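Local coordinates for protein aldehyde dehydrogenase (Listeria monocytogenes, PDB 3K9D) that probably oxidises aldehyde or oxo groups of its substrates, with NAD or NADP as the electron acceptor, at residues Asp241-Asp246 and Ala322-Ala327; Thr249-Glu254 and Ala371-Ile376; Val394-Val399 and Leu418-Gly423. One frame throughout, in Å; residues are numbered along the deposited sequence.

Interaction 1. Residues Asp241-Asp246 and Ala322-Ala327; sequences DSKTFD and ARVLIA
Thr244 and Arg323 are the pair with the nearest CA atoms across the two segments, 6.8 Å apart. Residues 241-246 are the last part of helix 232-243 and the loop into which it runs; residues 322-327 are the loop entering strand 324-328 and most of that strand. The two segments meet over a short length, so side chains carry the contact. Thr244 contributes both branches. Its methyl CG2 comes within 3.3 Å of Arg323 O and 3.8 Å of Val324 CG1, the Thr244 and Val324 side chains crossing at about a right angle. Its hydroxyl OG1 accepts a weak hydrogen bond from Arg323 NH2, 3.1 Å long and bent to 130° at the hydrogen; OG1 is also hydrogen-bonded to Leu240 O, its stronger partner, one turn back in the helix. The Arg323 chain bends at chi3 (65°), which turns NE, and NH2 also contacts a water. That water donates to Asp241 OD1 and accepts weakly from NH2, linking groups of opposite charge whose nearest atoms, Asp241 OD1 and Arg323 NH2, lie 4.7 Å apart. Asp241 OD2 has its own salt bridge with Lys237. The aliphatic stem of Lys243 lies against Val324, Lys243 CG to Val324 CG1 at 3.9 Å, while NZ is hydrogen-bonded to Glu254 O. Helix 232-243 joins strands 223-226 and 256-260, neighbours in the parallel sheet, and the contact ties the C-terminal end of this beta-alpha-beta crossover helix to the start of strand 324-328 in the same sheet: a helix packed on a parallel sheet, as in alpha/beta folds.

Interaction 2. Residues Thr249-Glu254 and Ala371-Ile376; sequences TICASE and AGHTLI
Cys251, which meets His373 here, sits in the loop between helix 232-243 and strand 256-260, probably the loop that carries the nucleophilic cysteine in aldehyde dehydrogenases. The chain makes a type I beta turn from Ile250 to Ser253, and Ser253 OG braces it with a 2.8 Å hydrogen bond to Ile250 O. Cys251 SG, set between its backbone N and carbonyl carbon (chi1 53°), lies at the edge of the imidazole, 74° off the ring normal. His373 NE2 is the nearest ring atom, 3.2 Å from Cys251 SG. Over one face of the same ring, toward its rim, stands Cys251 O. On the other ring nitrogen, His373 ND1 shares a 2.7 Å hydrogen bond with Thr374 OG1, whose oxygen also touches Ala252 CB. Farther along strand 374-378, Ile376 CD1 packs on Glu254 CG at 3.7 Å, the two side chains crossing at about a right angle. The Glu254 carboxylate is held by Ser242 OG and Gly403 N. The result is a ring whose ND1 is tied to Thr374 and whose NE2 edge lies beside the sulfur, so that His373 and Thr374 probably help to shape the surroundings of Cys251.

Interaction 3. Residues Val394-Val399 and Leu418-Gly423; sequences VSRLLV and LTLGCG
Arg396 holds Gly421 with the end of its guanidinium, NH1 and NH2 both donating to the single carbonyl oxygen. Gly421 O is 3.1 Å from Arg396 NH1 and 3.2 Å from Arg396 NH2, and lies within 1° of the guanidinium plane. The two donors meet that oxygen differently: NH2 is in the plane of the carbonyl, on a lone pair, whereas NH1 stands above the plane by 36°. Over one face of the guanidinium, above its centre, rests Leu420 CB, 3.6 Å from Arg396 CZ, with the two side chains crossing at about a right angle. A residue earlier, Ser395 CB lies 3.8 Å from Gly421 O, and Ser395 OG comes within 3.3 Å of Cys422 O. The hydroxyl is hydrogen-bonded to Gly372 O, which ties it to the segment 371-376, just before strand 374-378.

Behind this first shell are the groups that set the arginine. Its CG lies between the backbone N and the carbonyl carbon (chi1 54°), and a further bend comes at chi3. The side chain touches Thr374 of the adjacent strand 374-378, and NH2 has a second acceptor in Asn433 OD1. Strand 396-399 is the outermost of the parallel sheet within this chain, but in the dimer residues 396-399 pair in parallel with a strand of the second subunit, whose Arg443 also donates to Val394 O.

A buried positive group is thus answered in part by neutral oxygens, Gly421 O and Asn433 OD1. The carbonyl oxygen that accepts both bonds would probably be polarised by the nearby charge, and the paired bonds tie Gly421 to the Arg396 side chain, and so the 418-423 loop to the start of the strand.

How the interactions relate
The three contacts exemplify a general principle: long-range contacts bind loops and helix ends to a common sheet. From the N terminus, 241-246 and then 249-254 come first; interaction 1 closes a loop at 322-327, interaction 2 a longer one at 371-376. Their segments alternate, so the loops cross rather than nest. Interaction 3 follows in series, opening at 394-399 and closing at 418-423. Interaction 1 joins a helix end to strand 324-328, interaction 2 the 249-254 loop to strand 374-378, and interaction 3 the 418-423 loop to the start of neighbouring strand 396-399. Interaction 2 touches both others; 1 and 3 stay about 7 Å apart at their nearest atoms, though each meets the second subunit.

Interaction 1. Residues Asp241-Asp246 and Ala322-Ala327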
loop_
_atom_site.group_PDB
_atom_site.type_symbol
_atom_site.label_atom_id
_atom_site.label_comp_id
_atom_site.label_asym_id
_atom_site.label_seq_id
_atom_site.Cartn_x
_atom_site.Cartn_y
_atom_site.Cartn_z
ATOM N N ASP A 241 0.172 25.513 22.175
ATOM C CA ASP A 241 -0.160 25.953 20.794
ATOM C C ASP A 241 -0.916 24.874 20.034
ATOM O O ASP A 241 -1.877 25.162 19.313
ATOM C CB ASP A 241 1.099 26.319 19.983
ATOM C CG ASP A 241 1.640 27.716 20.297
ATOM O OD1 ASP A 241 0.945 28.511 20.961
ATOM O OD2 ASP A 241 2.778 28.016 19.877
ATOM N N SER A 242 -0.454 23.635 20.202
ATOM C CA SER A 242 -1.026 22.467 19.532
ATOM C C SER A 242 -2.277 21.923 20.220
ATOM O O SER A 242 -3.298 21.682 19.577
ATOM C CB SER A 242 0.055 21.386 19.417
ATOM O OG SER A 242 -0.472 20.084 19.513
ATOM N N LYS A 243 -2.196 21.747 21.531
ATOM C CA LYS A 243 -3.255 21.090 22.275
ATOM C C LYS A 243 -4.547 21.916 22.348
ATOM O O LYS A 243 -5.640 21.343 22.373
ATOM C CB LYS A 243 -2.738 20.658 23.668
ATOM C CG LYS A 243 -3.675 19.820 24.477
ATOM C CD LYS A 243 -4.015 18.566 23.728
ATOM C CE LYS A 243 -4.932 17.734 24.534
ATOM N NZ LYS A 243 -5.353 16.463 23.870
ATOM N N THR A 244 -4.419 23.249 22.333
ATOM C CA THR A 244 -5.585 24.139 22.295
ATOM C C THR A 244 -6.053 24.497 20.880
ATOM O O THR A 244 -7.130 25.066 20.721
ATOM C CB THR A 244 -5.327 25.472 23.043
ATOM O OG1 THR A 244 -4.303 26.198 22.360
ATOM C CG2 THR A 244 -4.879 25.224 24.474
ATOM N N PHE A 245 -5.243 24.186 19.866
ATOM C CA PHE A 245 -5.579 24.476 18.471
ATOM C C PHE A 245 -6.854 23.759 18.018
ATOM O O PHE A 245 -6.885 22.532 17.955
ATOM C CB PHE A 245 -4.419 24.116 17.533
ATOM C CG PHE A 245 -4.578 24.671 16.142
ATOM C CD1 PHE A 245 -4.297 26.010 15.879
ATOM C CD2 PHE A 245 -5.011 23.868 15.106
ATOM C CE1 PHE A 245 -4.446 26.531 14.610
ATOM C CE2 PHE A 245 -5.166 24.392 13.825
ATOM C CZ PHE A 245 -4.879 25.720 13.585
ATOM N N ASP A 246 -7.889 24.550 17.717
ATOM C CA ASP A 246 -9.226 24.064 17.355
ATOM C C ASP A 246 -9.854 23.211 18.470
ATOM O O ASP A 246 -10.602 22.271 18.199
ATOM C CB ASP A 246 -9.182 23.316 16.004
ATOM C CG ASP A 246 -10.522 23.308 15.284
ATOM O OD1 ASP A 246 -11.145 24.381 15.186
ATOM O OD2 ASP A 246 -10.940 22.232 14.799
ATOM N N ALA A 322 -8.460 29.195 32.053
ATOM C CA ALA A 322 -7.790 27.897 31.901
ATOM C C ALA A 322 -7.796 27.460 30.434
ATOM O O ALA A 322 -8.848 27.424 29.794
ATOM C CB ALA A 322 -8.429 26.850 32.791
ATOM N N ARG A 323 -6.601 27.153 29.923
ATOM C CA ARG A 323 -6.368 26.809 28.521
ATOM C C ARG A 323 -6.443 25.309 28.250
ATOM O O ARG A 323 -6.845 24.903 27.157
ATOM C CB ARG A 323 -5.004 27.321 28.067
ATOM C CG ARG A 323 -4.882 28.854 28.005
ATOM C CD ARG A 323 -3.618 29.277 27.253
ATOM N NE ARG A 323 -3.667 28.871 25.846
ATOM C CZ ARG A 323 -2.627 28.872 25.011
ATOM N NH1 ARG A 323 -1.428 29.250 25.421
ATOM N NH2 ARG A 323 -2.786 28.473 23.753
ATOM N N VAL A 324 -6.046 24.510 29.240
ATOM C CA VAL A 324 -6.095 23.035 29.187
ATOM C C VAL A 324 -6.302 22.501 30.604
ATOM O O VAL A 324 -5.920 23.142 31.598
ATOM C CB VAL A 324 -4.787 22.343 28.622
ATOM C CG1 VAL A 324 -4.592 22.533 27.105
ATOM C CG2 VAL A 324 -3.549 22.762 29.405
ATOM N N LEU A 325 -6.883 21.311 30.688
ATOM C CA LEU A 325 -7.030 20.617 31.942
ATOM C C LEU A 325 -6.020 19.499 31.961
ATOM O O LEU A 325 -5.929 18.729 31.006
ATOM C CB LEU A 325 -8.461 20.087 32.106
ATOM C CG LEU A 325 -9.549 21.173 32.136
ATOM C CD1 LEU A 325 -10.940 20.543 32.160
ATOM C CD2 LEU A 325 -9.358 22.136 33.320
ATOM N N ILE A 326 -5.232 19.444 33.037
ATOM C CA ILE A 326 -4.177 18.444 33.191
ATOM C C ILE A 326 -4.380 17.565 34.435
ATOM O O ILE A 326 -4.508 18.058 35.565
ATOM C CB ILE A 326 -2.767 19.094 33.198
ATOM C CG1 ILE A 326 -2.636 20.118 32.071
ATOM C CG2 ILE A 326 -1.659 18.027 33.068
ATOM C CD1 ILE A 326 -1.210 20.643 31.835
ATOM N N ALA A 327 -4.415 16.256 34.200
ATOM C CA ALA A 327 -4.573 15.264 35.243
ATOM C C ALA A 327 -3.299 14.460 35.347
ATOM O O ALA A 327 -2.837 13.894 34.357
ATOM C CB ALA A 327 -5.731 14.342 34.908
HETATM O O HOH W 1 -1.893 29.224 21.219
#

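Interaction 2. Residues Thr249-Glu254 and Ala371-Ile376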
loop_
_atom_site.group_PDB
_atom_site.type_symbol
_atom_site.label_atom_id
_atom_site.label_comp_id
_atom_site.label_asym_id
_atom_site.label_seq_id
_atom_site.Cartn_x
_atom_site.Cartn_y
_atom_site.Cartn_z
ATOM N N THR A 249 -8.779 19.080 18.036
ATOM C CA THR A 249 -9.358 18.177 17.017
ATOM C C THR A 249 -8.373 17.446 16.105
ATOM O O THR A 249 -8.736 16.467 15.454
ATOM C CB THR A 249 -10.307 18.934 16.068
ATOM O OG1 THR A 249 -9.615 20.069 15.548
ATOM C CG2 THR A 249 -11.569 19.371 16.790
ATOM N N ILE A 250 -7.148 17.943 16.016
ATOM C CA ILE A 250 -6.132 17.330 15.172
ATOM C C ILE A 250 -5.499 16.154 15.924
ATOM O O ILE A 250 -5.149 16.285 17.096
ATOM C CB ILE A 250 -5.098 18.402 14.702
ATOM C CG1 ILE A 250 -5.794 19.428 13.782
ATOM C CG2 ILE A 250 -3.901 17.768 13.967
ATOM C CD1 ILE A 250 -4.929 20.602 13.382
ATOM N N CYS A 251 -5.364 15.009 15.244
ATOM C CA CYS A 251 -4.876 13.739 15.830
ATOM C C CYS A 251 -3.389 13.690 16.196
ATOM O O CYS A 251 -2.975 12.860 17.009
ATOM C CB CYS A 251 -5.163 12.596 14.855
ATOM S SG CYS A 251 -4.511 12.949 13.211
ATOM N N ALA A 252 -2.584 14.565 15.591
ATOM C CA ALA A 252 -1.155 14.648 15.897
ATOM C C ALA A 252 -0.841 15.516 17.151
ATOM O O ALA A 252 0.310 15.602 17.593
ATOM C CB ALA A 252 -0.385 15.126 14.684
ATOM N N SER A 253 -1.877 16.096 17.745
ATOM C CA SER A 253 -1.743 16.845 18.998
ATOM C C SER A 253 -1.479 15.905 20.181
ATOM O O SER A 253 -1.828 14.711 20.144
ATOM C CB SER A 253 -2.968 17.739 19.231
ATOM O OG SER A 253 -4.121 16.993 19.557
ATOM N N GLU A 254 -0.833 16.458 21.204
ATOM C CA GLU A 254 -0.361 15.762 22.404
ATOM C C GLU A 254 -1.513 15.186 23.218
ATOM O O GLU A 254 -2.585 15.764 23.247
ATOM C CB GLU A 254 0.414 16.752 23.299
ATOM C CG GLU A 254 1.629 17.432 22.666
ATOM C CD GLU A 254 1.328 18.615 21.729
ATOM O OE1 GLU A 254 0.155 18.965 21.504
ATOM O OE2 GLU A 254 2.298 19.197 21.204
ATOM N N ALA A 371 0.209 3.583 18.808
ATOM C CA ALA A 371 1.335 3.044 18.024
ATOM C C ALA A 371 1.199 3.350 16.530
ATOM O O ALA A 371 0.109 3.252 15.956
ATOM C CB ALA A 371 1.481 1.535 18.242
ATOM N N GLY A 372 2.294 3.758 15.911
ATOM C CA GLY A 372 2.249 4.130 14.507
ATOM C C GLY A 372 1.931 5.582 14.203
ATOM O O GLY A 372 2.222 6.042 13.114
ATOM N N HIS A 373 1.316 6.310 15.132
ATOM C CA HIS A 373 0.967 7.695 14.840
ATOM C C HIS A 373 2.122 8.658 15.192
ATOM O O HIS A 373 3.119 8.723 14.470
ATOM C CB HIS A 373 -0.370 8.112 15.486
ATOM C CG HIS A 373 -1.097 9.197 14.734
ATOM N ND1 HIS A 373 -0.475 10.340 14.281
ATOM C CD2 HIS A 373 -2.394 9.310 14.360
ATOM C CE1 HIS A 373 -1.346 11.097 13.639
ATOM N NE2 HIS A 373 -2.521 10.496 13.673
ATOM N N THR A 374 1.983 9.380 16.306
ATOM C CA THR A 374 2.883 10.489 16.669
ATOM C C THR A 374 3.393 10.356 18.117
ATOM O O THR A 374 2.693 9.825 18.973
ATOM C CB THR A 374 2.138 11.851 16.543
ATOM O OG1 THR A 374 1.481 11.932 15.281
ATOM C CG2 THR A 374 3.091 13.020 16.642
ATOM N N LEU A 375 4.627 10.804 18.352
ATOM C CA LEU A 375 5.171 11.088 19.675
ATOM C C LEU A 375 5.958 12.399 19.525
ATOM O O LEU A 375 6.512 12.672 18.470
ATOM C CB LEU A 375 6.071 9.940 20.181
ATOM C CG LEU A 375 6.801 10.103 21.527
ATOM C CD1 LEU A 375 6.889 8.825 22.285
ATOM C CD2 LEU A 375 8.207 10.669 21.339
ATOM N N ILE A 376 5.972 13.215 20.574
ATOM C CA ILE A 376 6.643 14.517 20.551
ATOM C C ILE A 376 7.733 14.504 21.630
ATOM O O ILE A 376 7.548 13.938 22.693
ATOM C CB ILE A 376 5.637 15.699 20.763
ATOM C CG1 ILE A 376 4.439 15.615 19.805
ATOM C CG2 ILE A 376 6.342 17.063 20.623
ATOM C CD1 ILE A 376 3.192 14.919 20.383
#

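Interaction 3. Residues Val394-Val399 and Leu418-Gly423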
loop_
_atom_site.group_PDB
_atom_site.type_symbol
_atom_site.label_atom_id
_atom_site.label_comp_id
_atom_site.label_asym_id
_atom_site.label_seq_id
_atom_site.Cartn_x
_atom_site.Cartn_y
_atom_site.Cartn_z
ATOM N N VAL A 394 6.311 4.817 16.345
ATOM C CA VAL A 394 5.490 5.841 15.678
ATOM C C VAL A 394 5.974 6.020 14.252
ATOM O O VAL A 394 7.048 5.553 13.905
ATOM C CB VAL A 394 5.517 7.234 16.403
ATOM C CG1 VAL A 394 4.897 7.144 17.798
ATOM C CG2 VAL A 394 6.925 7.820 16.452
ATOM N N SER A 395 5.182 6.702 13.435
ATOM C CA SER A 395 5.583 7.018 12.066
ATOM C C SER A 395 6.096 8.438 11.922
ATOM O O SER A 395 6.818 8.759 10.971
ATOM C CB SER A 395 4.426 6.785 11.112
ATOM O OG SER A 395 3.999 5.432 11.194
ATOM N N ARG A 396 5.716 9.293 12.865
ATOM C CA ARG A 396 6.208 10.666 12.877
ATOM C C ARG A 396 6.638 11.018 14.292
ATOM O O ARG A 396 5.848 10.969 15.223
ATOM C CB ARG A 396 5.172 11.662 12.289
ATOM C CG ARG A 396 3.792 11.612 12.933
ATOM C CD ARG A 396 2.666 12.222 12.098
ATOM N NE ARG A 396 2.555 11.670 10.752
ATOM C CZ ARG A 396 2.129 10.446 10.422
ATOM N NH1 ARG A 396 1.753 9.568 11.333
ATOM N NH2 ARG A 396 2.081 10.100 9.138
ATOM N N LEU A 397 7.913 11.341 14.457
ATOM C CA LEU A 397 8.408 11.761 15.759
ATOM C C LEU A 397 8.830 13.222 15.723
ATOM O O LEU A 397 9.750 13.616 15.020
ATOM C CB LEU A 397 9.547 10.869 16.241
ATOM C CG LEU A 397 9.667 10.667 17.754
ATOM C CD1 LEU A 397 10.453 9.408 17.999
ATOM C CD2 LEU A 397 10.332 11.830 18.440
ATOM N N LEU A 398 8.145 14.028 16.512
ATOM C CA LEU A 398 8.323 15.465 16.417
ATOM C C LEU A 398 9.292 15.994 17.461
ATOM O O LEU A 398 9.218 15.622 18.621
ATOM C CB LEU A 398 6.971 16.154 16.482
ATOM C CG LEU A 398 5.989 15.554 15.478
ATOM C CD1 LEU A 398 4.637 16.133 15.722
ATOM C CD2 LEU A 398 6.430 15.743 14.015
ATOM N N VAL A 399 10.230 16.829 17.010
ATOM C CA VAL A 399 11.228 17.407 17.888
ATOM C C VAL A 399 11.051 18.927 17.952
ATOM O O VAL A 399 11.064 19.606 16.916
ATOM C CB VAL A 399 12.673 17.028 17.463
ATOM C CG1 VAL A 399 13.688 17.540 18.479
ATOM C CG2 VAL A 399 12.819 15.496 17.291
ATOM N N LEU A 418 -3.222 16.038 5.744
ATOM C CA LEU A 418 -4.220 15.832 6.771
ATOM C C LEU A 418 -4.643 14.366 6.857
ATOM O O LEU A 418 -5.500 14.011 7.667
ATOM C CB LEU A 418 -5.405 16.787 6.563
ATOM C CG LEU A 418 -5.038 18.261 6.805
ATOM C CD1 LEU A 418 -6.034 19.175 6.114
ATOM C CD2 LEU A 418 -4.930 18.607 8.276
ATOM N N THR A 419 -4.019 13.526 6.024
ATOM C CA THR A 419 -4.088 12.059 6.165
ATOM C C THR A 419 -2.714 11.527 6.567
ATOM O O THR A 419 -1.774 11.495 5.774
ATOM C CB THR A 419 -4.667 11.368 4.900
ATOM O OG1 THR A 419 -6.027 11.774 4.747
ATOM C CG2 THR A 419 -4.630 9.828 5.011
ATOM N N LEU A 420 -2.622 11.142 7.833
ATOM C CA LEU A 420 -1.379 10.770 8.451
ATOM C C LEU A 420 -1.410 9.258 8.648
ATOM O O LEU A 420 -2.110 8.758 9.528
ATOM C CB LEU A 420 -1.226 11.530 9.790
ATOM C CG LEU A 420 -1.436 13.062 9.757
ATOM C CD1 LEU A 420 -1.145 13.719 11.110
ATOM C CD2 LEU A 420 -0.584 13.726 8.708
ATOM N N GLY A 421 -0.692 8.527 7.798
ATOM C CA GLY A 421 -0.715 7.065 7.871
ATOM C C GLY A 421 -0.033 6.571 9.132
ATOM O O GLY A 421 0.936 7.184 9.581
ATOM N N CYS A 422 -0.558 5.490 9.716
ATOM C CA CYS A 422 0.039 4.895 10.911
ATOM C C CYS A 422 0.959 3.711 10.598
ATOM O O CYS A 422 1.620 3.171 11.500
ATOM C CB CYS A 422 -1.024 4.504 11.945
ATOM S SG CYS A 422 -2.357 3.431 11.363
ATOM N N GLY A 423 1.010 3.309 9.324
ATOM C CA GLY A 423 1.845 2.184 8.947
ATOM C C GLY A 423 1.347 0.862 9.470
ATOM O O GLY A 423 0.245 0.768 10.027
#